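Local coordinates for enterobactin biosynthesis protein YbdZ (Escherichia coli, PDB 5JA1) that takes part in enterobactin siderophore biosynthesis as an MbtH-like partner of the nonribosomal peptide synthetase EntF, and is required for amino acid adenylation, at residues G14-R20 with D40-Q46; G24-L28 with W54-W59. All blocks are in the same frame, centred on the assembly; numbering follows the deposited sequence.

Interaction 1 of 2, residues G14-R20 with D40-Q46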
ATOM      1  N   GLY B  14     -11.052   4.913  26.703  1.00 27.54           N
ATOM      2  CA  GLY B  14     -10.725   3.639  27.305  1.00 30.13           C
ATOM      3  C   GLY B  14      -9.786   3.772  28.490  1.00 31.03           C
ATOM      4  O   GLY B  14      -9.011   4.721  28.608  1.00 26.77           O
ATOM      5  N   ALA B  15      -9.874   2.795  29.385  1.00 26.69           N
ATOM      6  CA  ALA B  15      -8.967   2.666  30.515  1.00 26.45           C
ATOM      7  C   ALA B  15      -7.893   1.639  30.183  1.00 34.30           C
ATOM      8  O   ALA B  15      -8.133   0.681  29.444  1.00 33.11           O
ATOM      9  CB  ALA B  15      -9.720   2.253  31.781  1.00 27.86           C
ATOM     10  N   PHE B  16      -6.699   1.847  30.732  1.00 31.55           N
ATOM     11  CA  PHE B  16      -5.554   1.019  30.376  1.00 32.36           C
ATOM     12  C   PHE B  16      -4.693   0.735  31.594  1.00 33.24           C
ATOM     13  O   PHE B  16      -4.340   1.656  32.337  1.00 37.23           O
ATOM     14  CB  PHE B  16      -4.702   1.698  29.297  1.00 28.62           C
ATOM     15  CG  PHE B  16      -5.418   1.898  27.995  1.00 26.97           C
ATOM     16  CD1 PHE B  16      -5.443   0.893  27.042  1.00 25.20           C
ATOM     17  CD2 PHE B  16      -6.064   3.091  27.721  1.00 22.94           C
ATOM     18  CE1 PHE B  16      -6.103   1.075  25.838  1.00 21.22           C
ATOM     19  CE2 PHE B  16      -6.725   3.279  26.522  1.00 23.58           C
ATOM     20  CZ  PHE B  16      -6.743   2.271  25.579  1.00 21.76           C
ATOM     21  N   TYR B  17      -4.356  -0.538  31.790  1.00 23.22           N
ATOM     22  CA  TYR B  17      -3.265  -0.888  32.682  1.00 23.66           C
ATOM     23  C   TYR B  17      -1.945  -0.386  32.106  1.00 30.40           C
ATOM     24  O   TYR B  17      -1.837  -0.056  30.921  1.00 21.73           O
ATOM     25  CB  TYR B  17      -3.166  -2.403  32.875  1.00 32.23           C
ATOM     26  CG  TYR B  17      -4.362  -3.082  33.500  1.00 33.77           C
ATOM     27  CD1 TYR B  17      -4.450  -3.245  34.877  1.00 36.30           C
ATOM     28  CD2 TYR B  17      -5.383  -3.598  32.713  1.00 32.50           C
ATOM     29  CE1 TYR B  17      -5.532  -3.881  35.453  1.00 43.86           C
ATOM     30  CE2 TYR B  17      -6.470  -4.237  33.282  1.00 40.53           C
ATOM     31  CZ  TYR B  17      -6.540  -4.375  34.651  1.00 48.60           C
ATOM     32  OH  TYR B  17      -7.622  -5.009  35.218  1.00 55.68           O
ATOM     33  N   ILE B  18      -0.927  -0.344  32.957  1.00 23.62           N
ATOM     34  CA  ILE B  18       0.450  -0.137  32.524  1.00 30.96           C
ATOM     35  C   ILE B  18       1.265  -1.313  33.036  1.00 23.04           C
ATOM     36  O   ILE B  18       1.404  -1.498  34.252  1.00 24.57           O
ATOM     37  CB  ILE B  18       1.024   1.200  33.016  1.00 27.58           C
ATOM     38  CG1 ILE B  18       0.159   2.358  32.515  1.00 24.34           C
ATOM     39  CG2 ILE B  18       2.457   1.364  32.535  1.00 23.53           C
ATOM     40  CD1 ILE B  18       0.748   3.727  32.774  1.00 40.97           C
ATOM     41  N   LEU B  19       1.784  -2.114  32.112  1.00 21.67           N
ATOM     42  CA  LEU B  19       2.488  -3.345  32.430  1.00 24.97           C
ATOM     43  C   LEU B  19       3.986  -3.176  32.201  1.00 27.86           C
ATOM     44  O   LEU B  19       4.433  -2.245  31.527  1.00 31.35           O
ATOM     45  CB  LEU B  19       1.953  -4.507  31.588  1.00 21.93           C
ATOM     46  CG  LEU B  19       0.428  -4.642  31.504  1.00 20.64           C
ATOM     47  CD1 LEU B  19       0.052  -5.877  30.704  1.00 19.81           C
ATOM     48  CD2 LEU B  19      -0.205  -4.680  32.888  1.00 22.26           C
ATOM     49  N   ARG B  20       4.758  -4.098  32.771  1.00 26.23           N
ATOM     50  CA  ARG B  20       6.211  -4.037  32.692  1.00 31.69           C
ATOM     51  C   ARG B  20       6.775  -5.449  32.677  1.00 31.55           C
ATOM     52  O   ARG B  20       6.368  -6.287  33.487  1.00 41.28           O
ATOM     53  CB  ARG B  20       6.795  -3.246  33.867  1.00 36.12           C
ATOM     54  CG  ARG B  20       8.312  -3.175  33.881  1.00 34.28           C
ATOM     55  CD  ARG B  20       8.819  -2.549  35.169  1.00 44.72           C
ATOM     56  NE  ARG B  20      10.269  -2.383  35.161  1.00 52.75           N
ATOM     57  CZ  ARG B  20      11.133  -3.320  35.539  1.00 55.71           C
ATOM     58  NH1 ARG B  20      10.695  -4.499  35.959  1.00 59.26           N
ATOM     59  NH2 ARG B  20      12.436  -3.079  35.498  1.00 54.57           N
ATOM     60  N   ASP B  40       4.080  -7.628  34.546  1.00 43.06           N
ATOM     61  CA  ASP B  40       3.589  -7.243  35.860  1.00 46.11           C
ATOM     62  C   ASP B  40       2.757  -5.974  35.753  1.00 39.92           C
ATOM     63  O   ASP B  40       3.082  -5.068  34.982  1.00 38.00           O
ATOM     64  CB  ASP B  40       4.743  -7.013  36.840  1.00 50.86           C
ATOM     65  CG  ASP B  40       5.516  -8.279  37.139  1.00 56.82           C
ATOM     66  OD1 ASP B  40       5.013  -9.377  36.821  1.00 64.66           O
ATOM     67  OD2 ASP B  40       6.626  -8.174  37.704  1.00 54.11           O
ATOM     68  N   ILE B  41       1.682  -5.913  36.535  1.00 35.41           N
ATOM     69  CA  ILE B  41       0.873  -4.702  36.595  1.00 31.82           C
ATOM     70  C   ILE B  41       1.623  -3.661  37.415  1.00 36.07           C
ATOM     71  O   ILE B  41       2.014  -3.914  38.560  1.00 37.82           O
ATOM     72  CB  ILE B  41      -0.511  -4.987  37.192  1.00 34.70           C
ATOM     73  CG1 ILE B  41      -1.239  -6.074  36.396  1.00 36.57           C
ATOM     74  CG2 ILE B  41      -1.341  -3.710  37.247  1.00 33.23           C
ATOM     75  CD1 ILE B  41      -1.069  -7.473  36.964  1.00 40.19           C
ATOM     76  N   VAL B  42       1.834  -2.488  36.831  1.00 36.90           N
ATOM     77  CA  VAL B  42       2.474  -1.374  37.519  1.00 33.81           C
ATOM     78  C   VAL B  42       1.454  -0.329  37.949  1.00 44.23           C
ATOM     79  O   VAL B  42       1.434   0.092  39.105  1.00 56.31           O
ATOM     80  CB  VAL B  42       3.571  -0.752  36.627  1.00 29.59           C
ATOM     81  CG1 VAL B  42       4.183   0.454  37.309  1.00 36.97           C
ATOM     82  CG2 VAL B  42       4.635  -1.784  36.311  1.00 27.75           C
ATOM     83  N   CYS B  43       0.598   0.099  37.027  1.00 42.81           N
ATOM     84  CA  CYS B  43      -0.452   1.064  37.310  1.00 43.66           C
ATOM     85  C   CYS B  43      -1.813   0.423  37.091  1.00 44.27           C
ATOM     86  O   CYS B  43      -1.990  -0.386  36.175  1.00 46.22           O
ATOM     87  CB  CYS B  43      -0.325   2.311  36.425  1.00 48.09           C
ATOM     88  SG  CYS B  43       0.903   3.514  36.970  1.00 58.50           S
ATOM     89  N   GLN B  44      -2.768   0.782  37.945  1.00 45.73           N
ATOM     90  CA  GLN B  44      -4.148   0.396  37.735  1.00 48.62           C
ATOM     91  C   GLN B  44      -4.710   1.163  36.538  1.00 49.75           C
ATOM     92  O   GLN B  44      -4.127   2.159  36.106  1.00 54.90           O
ATOM     93  CB  GLN B  44      -4.965   0.663  38.998  1.00 58.50           C
ATOM     94  CG  GLN B  44      -4.453  -0.074  40.230  1.00 66.77           C
ATOM     95  CD  GLN B  44      -4.424  -1.584  40.047  1.00 62.13           C
ATOM     96  OE1 GLN B  44      -5.274  -2.156  39.361  1.00 58.36           O
ATOM     97  NE2 GLN B  44      -3.442  -2.237  40.660  1.00 59.59           N
ATOM     98  N   PRO B  45      -5.838   0.700  35.964  1.00 47.04           N
ATOM     99  CA  PRO B  45      -6.383   1.358  34.763  1.00 44.79           C
ATOM    100  C   PRO B  45      -6.582   2.861  34.901  1.00 44.00           C
ATOM    101  O   PRO B  45      -7.287   3.327  35.801  1.00 51.05           O
ATOM    102  CB  PRO B  45      -7.720   0.637  34.558  1.00 46.33           C
ATOM    103  CG  PRO B  45      -7.471  -0.730  35.084  1.00 48.51           C
ATOM    104  CD  PRO B  45      -6.559  -0.550  36.271  1.00 49.79           C
ATOM    105  N   GLN B  46      -5.962   3.623  34.001  1.00 39.82           N
ATOM    106  CA  GLN B  46      -6.032   5.078  33.987  1.00 41.74           C
ATOM    107  C   GLN B  46      -6.483   5.548  32.608  1.00 33.59           C
ATOM    108  O   GLN B  46      -6.674   4.751  31.685  1.00 27.87           O
ATOM    109  CB  GLN B  46      -4.680   5.706  34.343  1.00 52.89           C
ATOM    110  CG  GLN B  46      -4.191   5.416  35.747  1.00 64.05           C
ATOM    111  CD  GLN B  46      -2.742   5.818  35.938  1.00 75.46           C
ATOM    112  OE1 GLN B  46      -2.047   6.140  34.974  1.00 73.45           O
ATOM    113  NE2 GLN B  46      -2.279   5.802  37.182  1.00 85.12           N
TER
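A beta bulge lets a strand pair take in an extra residue while the hydrogen bonding goes on, though less regularly, and the antiparallel pairing of 14-20 with 40-46 is a compact example. At one end Arg20 and Asp40 form a regular hydrogen-bonded pair: Arg20 N donates to Asp40 O (2.9 Å) and Asp40 N to Arg20 O (2.9 Å). Leu19 and Ile41 follow as a non-hydrogen-bonded pair. The regularity then breaks at a classic bulge, where Val42 and Cys43 both face Ile18. Ile18 O accepts from two amides, strongly from Val42 N (2.8 Å) and weakly from Cys43 N (3.3 Å), while Ile18 N returns a weak bond to Cys43 O (3.4 Å). A second shift of register, at Gln44 and Pro45, precedes the last pair, in which Phe16 N donates to Gln46 O (3.1 Å) and Gln46 N to Phe16 O (3.0 Å). Proline has no amide proton to offer; instead Pro45 CA approaches Phe16 O at 3.2 Å in a CA-H...O contact, and Pro45 CG lies 3.8 Å from the centroid of the Tyr17 ring, over its face, as a CH-pi contact. The backbone of Tyr17 and Leu19 bonds to Trp29 and Ser27 of strand 26-30, and just beyond the strand ends Ala15 bonds to Gln31, so 16-20 is the middle strand of the MbtH-like sheet. With Ile18 O taking both bulge amides, pairing survives the irregularity at the price of weaker bonds there.

Interaction 2 of 2, residues G24-L28 with W54-W59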
ATOM      1  N   GLY B  24      12.380  -4.242  31.654  1.00 38.33           N
ATOM      2  CA  GLY B  24      12.058  -2.859  31.965  1.00 34.98           C
ATOM      3  C   GLY B  24      11.338  -2.125  30.859  1.00 31.30           C
ATOM      4  O   GLY B  24      11.524  -0.913  30.703  1.00 38.29           O
ATOM      5  N   GLN B  25      10.522  -2.824  30.081  1.00 28.03           N
ATOM      6  CA  GLN B  25       9.745  -2.208  29.018  1.00 32.80           C
ATOM      7  C   GLN B  25       8.291  -2.085  29.452  1.00 30.20           C
ATOM      8  O   GLN B  25       7.766  -2.940  30.170  1.00 36.03           O
ATOM      9  CB  GLN B  25       9.847  -3.014  27.723  1.00 18.76           C
ATOM     10  CG  GLN B  25      11.230  -2.979  27.090  1.00 18.89           C
ATOM     11  CD  GLN B  25      11.364  -3.934  25.923  1.00 29.91           C
ATOM     12  OE1 GLN B  25      10.706  -4.972  25.877  1.00 33.32           O
ATOM     13  NE2 GLN B  25      12.221  -3.587  24.969  1.00 23.40           N
ATOM     14  N   PHE B  26       7.646  -1.008  29.015  1.00 28.60           N
ATOM     15  CA  PHE B  26       6.294  -0.681  29.441  1.00 19.67           C
ATOM     16  C   PHE B  26       5.313  -0.857  28.293  1.00 21.86           C
ATOM     17  O   PHE B  26       5.584  -0.454  27.158  1.00 26.43           O
ATOM     18  CB  PHE B  26       6.220   0.750  29.981  1.00 20.68           C
ATOM     19  CG  PHE B  26       6.918   0.930  31.296  1.00 35.97           C
ATOM     20  CD1 PHE B  26       6.293   0.570  32.478  1.00 37.63           C
ATOM     21  CD2 PHE B  26       8.198   1.449  31.350  1.00 22.79           C
ATOM     22  CE1 PHE B  26       6.932   0.729  33.689  1.00 30.74           C
ATOM     23  CE2 PHE B  26       8.842   1.611  32.559  1.00 24.47           C
ATOM     24  CZ  PHE B  26       8.208   1.250  33.730  1.00 31.97           C
ATOM     25  N   SER B  27       4.174  -1.466  28.602  1.00 18.53           N
ATOM     26  CA  SER B  27       3.103  -1.691  27.647  1.00 24.00           C
ATOM     27  C   SER B  27       1.773  -1.324  28.286  1.00 22.48           C
ATOM     28  O   SER B  27       1.509  -1.678  29.439  1.00 22.33           O
ATOM     29  CB  SER B  27       3.066  -3.151  27.187  1.00 25.31           C
ATOM     30  OG  SER B  27       1.887  -3.420  26.447  1.00 19.76           O
ATOM     31  N   LEU B  28       0.947  -0.605  27.535  1.00 18.45           N
ATOM     32  CA  LEU B  28      -0.432  -0.390  27.939  1.00 18.82           C
ATOM     33  C   LEU B  28      -1.249  -1.636  27.629  1.00 18.34           C
ATOM     34  O   LEU B  28      -1.002  -2.336  26.643  1.00 17.53           O
ATOM     35  CB  LEU B  28      -1.028   0.815  27.213  1.00 19.10           C
ATOM     36  CG  LEU B  28      -0.296   2.151  27.343  1.00 19.74           C
ATOM     37  CD1 LEU B  28      -1.033   3.233  26.569  1.00 20.25           C
ATOM     38  CD2 LEU B  28      -0.138   2.540  28.805  1.00 20.93           C
ATOM     39  N   TRP B  54       2.039   9.491  33.266  1.00 45.15           N
ATOM     40  CA  TRP B  54       2.844   8.589  34.084  1.00 42.88           C
ATOM     41  C   TRP B  54       4.055   8.076  33.316  1.00 42.61           C
ATOM     42  O   TRP B  54       5.162   8.009  33.864  1.00 42.14           O
ATOM     43  CB  TRP B  54       1.984   7.421  34.572  1.00 38.40           C
ATOM     44  CG  TRP B  54       2.676   6.530  35.562  1.00 35.46           C
ATOM     45  CD1 TRP B  54       2.580   6.589  36.920  1.00 33.74           C
ATOM     46  CD2 TRP B  54       3.566   5.445  35.269  1.00 39.32           C
ATOM     47  NE1 TRP B  54       3.355   5.611  37.493  1.00 44.05           N
ATOM     48  CE2 TRP B  54       3.972   4.895  36.501  1.00 42.96           C
ATOM     49  CE3 TRP B  54       4.061   4.886  34.086  1.00 39.13           C
ATOM     50  CZ2 TRP B  54       4.848   3.815  36.584  1.00 43.24           C
ATOM     51  CZ3 TRP B  54       4.931   3.814  34.171  1.00 34.54           C
ATOM     52  CH2 TRP B  54       5.315   3.290  35.411  1.00 35.58           C
ATOM     53  N   LEU B  55       3.863   7.709  32.046  1.00 41.02           N
ATOM     54  CA  LEU B  55       4.946   7.115  31.268  1.00 38.76           C
ATOM     55  C   LEU B  55       6.064   8.117  31.008  1.00 41.15           C
ATOM     56  O   LEU B  55       7.244   7.752  31.015  1.00 40.74           O
ATOM     57  CB  LEU B  55       4.398   6.562  29.953  1.00 34.05           C
ATOM     58  CG  LEU B  55       3.613   5.254  30.059  1.00 23.44           C
ATOM     59  CD1 LEU B  55       2.683   5.083  28.869  1.00 22.35           C
ATOM     60  CD2 LEU B  55       4.571   4.083  30.157  1.00 22.62           C
ATOM     61  N   GLU B  56       5.717   9.386  30.785  1.00 43.79           N
ATOM     62  CA  GLU B  56       6.737  10.395  30.524  1.00 47.46           C
ATOM     63  C   GLU B  56       7.584  10.702  31.752  1.00 41.94           C
ATOM     64  O   GLU B  56       8.654  11.306  31.614  1.00 41.14           O
ATOM     65  CB  GLU B  56       6.086  11.677  29.999  1.00 57.38           C
ATOM     66  CG  GLU B  56       5.595  11.568  28.563  1.00 68.19           C
ATOM     67  CD  GLU B  56       4.864  12.811  28.091  1.00 80.29           C
ATOM     68  OE1 GLU B  56       4.566  13.683  28.934  1.00 91.20           O
ATOM     69  OE2 GLU B  56       4.588  12.914  26.876  1.00 76.88           O
ATOM     70  N   ALA B  57       7.143  10.295  32.945  1.00 44.63           N
ATOM     71  CA  ALA B  57       7.876  10.558  34.174  1.00 44.88           C
ATOM     72  C   ALA B  57       8.560   9.330  34.759  1.00 47.15           C
ATOM     73  O   ALA B  57       9.358   9.477  35.691  1.00 47.30           O
ATOM     74  CB  ALA B  57       6.941  11.161  35.232  1.00 36.01           C
ATOM     75  N   HIS B  58       8.276   8.131  34.249  1.00 44.20           N
ATOM     76  CA  HIS B  58       8.838   6.907  34.805  1.00 42.87           C
ATOM     77  C   HIS B  58       9.601   6.061  33.795  1.00 35.04           C
ATOM     78  O   HIS B  58      10.161   5.026  34.179  1.00 31.72           O
ATOM     79  CB  HIS B  58       7.732   6.056  35.446  1.00 44.25           C
ATOM     80  CG  HIS B  58       7.247   6.589  36.758  1.00 49.63           C
ATOM     81  ND1 HIS B  58       6.456   7.713  36.860  1.00 53.27           N
ATOM     82  CD2 HIS B  58       7.448   6.155  38.025  1.00 49.39           C
ATOM     83  CE1 HIS B  58       6.188   7.946  38.133  1.00 52.27           C
ATOM     84  NE2 HIS B  58       6.779   7.016  38.860  1.00 50.27           N
ATOM     85  N   TRP B  59       9.647   6.459  32.523  1.00 38.81           N
ATOM     86  CA  TRP B  59      10.385   5.715  31.498  1.00 26.18           C
ATOM     87  C   TRP B  59      11.135   6.731  30.638  1.00 41.00           C
ATOM     88  O   TRP B  59      10.627   7.184  29.608  1.00 25.47           O
ATOM     89  CB  TRP B  59       9.459   4.844  30.661  1.00 27.31           C
ATOM     90  CG  TRP B  59      10.187   3.810  29.857  1.00 23.07           C
ATOM     91  CD1 TRP B  59      11.488   3.423  30.004  1.00 23.44           C
ATOM     92  CD2 TRP B  59       9.658   3.031  28.777  1.00 39.83           C
ATOM     93  NE1 TRP B  59      11.800   2.450  29.085  1.00 29.87           N
ATOM     94  CE2 TRP B  59      10.694   2.191  28.320  1.00 31.92           C
ATOM     95  CE3 TRP B  59       8.407   2.961  28.153  1.00 20.63           C
ATOM     96  CZ2 TRP B  59      10.518   1.294  27.266  1.00 23.91           C
ATOM     97  CZ3 TRP B  59       8.235   2.069  27.108  1.00 19.39           C
ATOM     98  CH2 TRP B  59       9.284   1.248  26.676  1.00 19.00           C
TER
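Aromatic side chains can lock a helix onto a sheet, and here Phe26 plays the central part in an aromatic cluster between strand 26-30 and helix 48-58 of the MbtH-like fold. The short segments run almost exactly antiparallel, at 178°, with their axes 11.0 Å apart; no hydrogen bond crosses the gap, so the contact rests mainly on side chains. Trp54 comes first: its indole edge is directed at the face of the Phe26 ring in an offset edge-to-face pair, with the six-membered ring centroid 5.3 Å from that of Phe26 and the planes at 73°. Leu55 fills the neighbouring space, its CD2 3.7 Å from Phe26 CB and its CD1 3.8 Å from Leu28 CD2. Glu56 and Ala57 lie on the far side of the helix, out of reach of the strand. His58 also turns its imidazole away from the strand, and its ND1 donates to Trp54 O (3.3 Å), a link back to the preceding turn. Trp59 then packs against the strand, where the indole reaches past Phe26 to Gly24 and Gln25. Leu55 and Trp59 also pack on apolar side chains of EntF, and Leu28 makes backbone hydrogen bonds to it, so this layer lies directly at the interface with the synthetase. In the second aromatic pair the roles reverse: Phe26 now presents its edge to the face of the Trp59 five-membered ring, with centroids 5.0 Å apart, planes at 61°, and Phe26 CD2 only 3.4 Å from Trp59 CD2.

Overall arrangement
The two interactions show how a small domain joins its strands and a helix through one shared sheet. Interaction 1 pairs strand 16-20 with 40-46, while interaction 2 sets the helix end on strand 26-30, the other neighbour of 16-20 in the sheet; their centres are 10 Å apart. A probable backbone hydrogen bond, Leu19 N to Ser27 O at 2.7 Å, connects them within the sheet. Trp54 bridges them across the layers: its NE1 lies 3.3 Å from Cys43 SG and its CZ2 3.5 Å from Val42 CG1, both at the classic bulge. EntF contacts residues of interaction 2 but does not touch the segments of interaction 1.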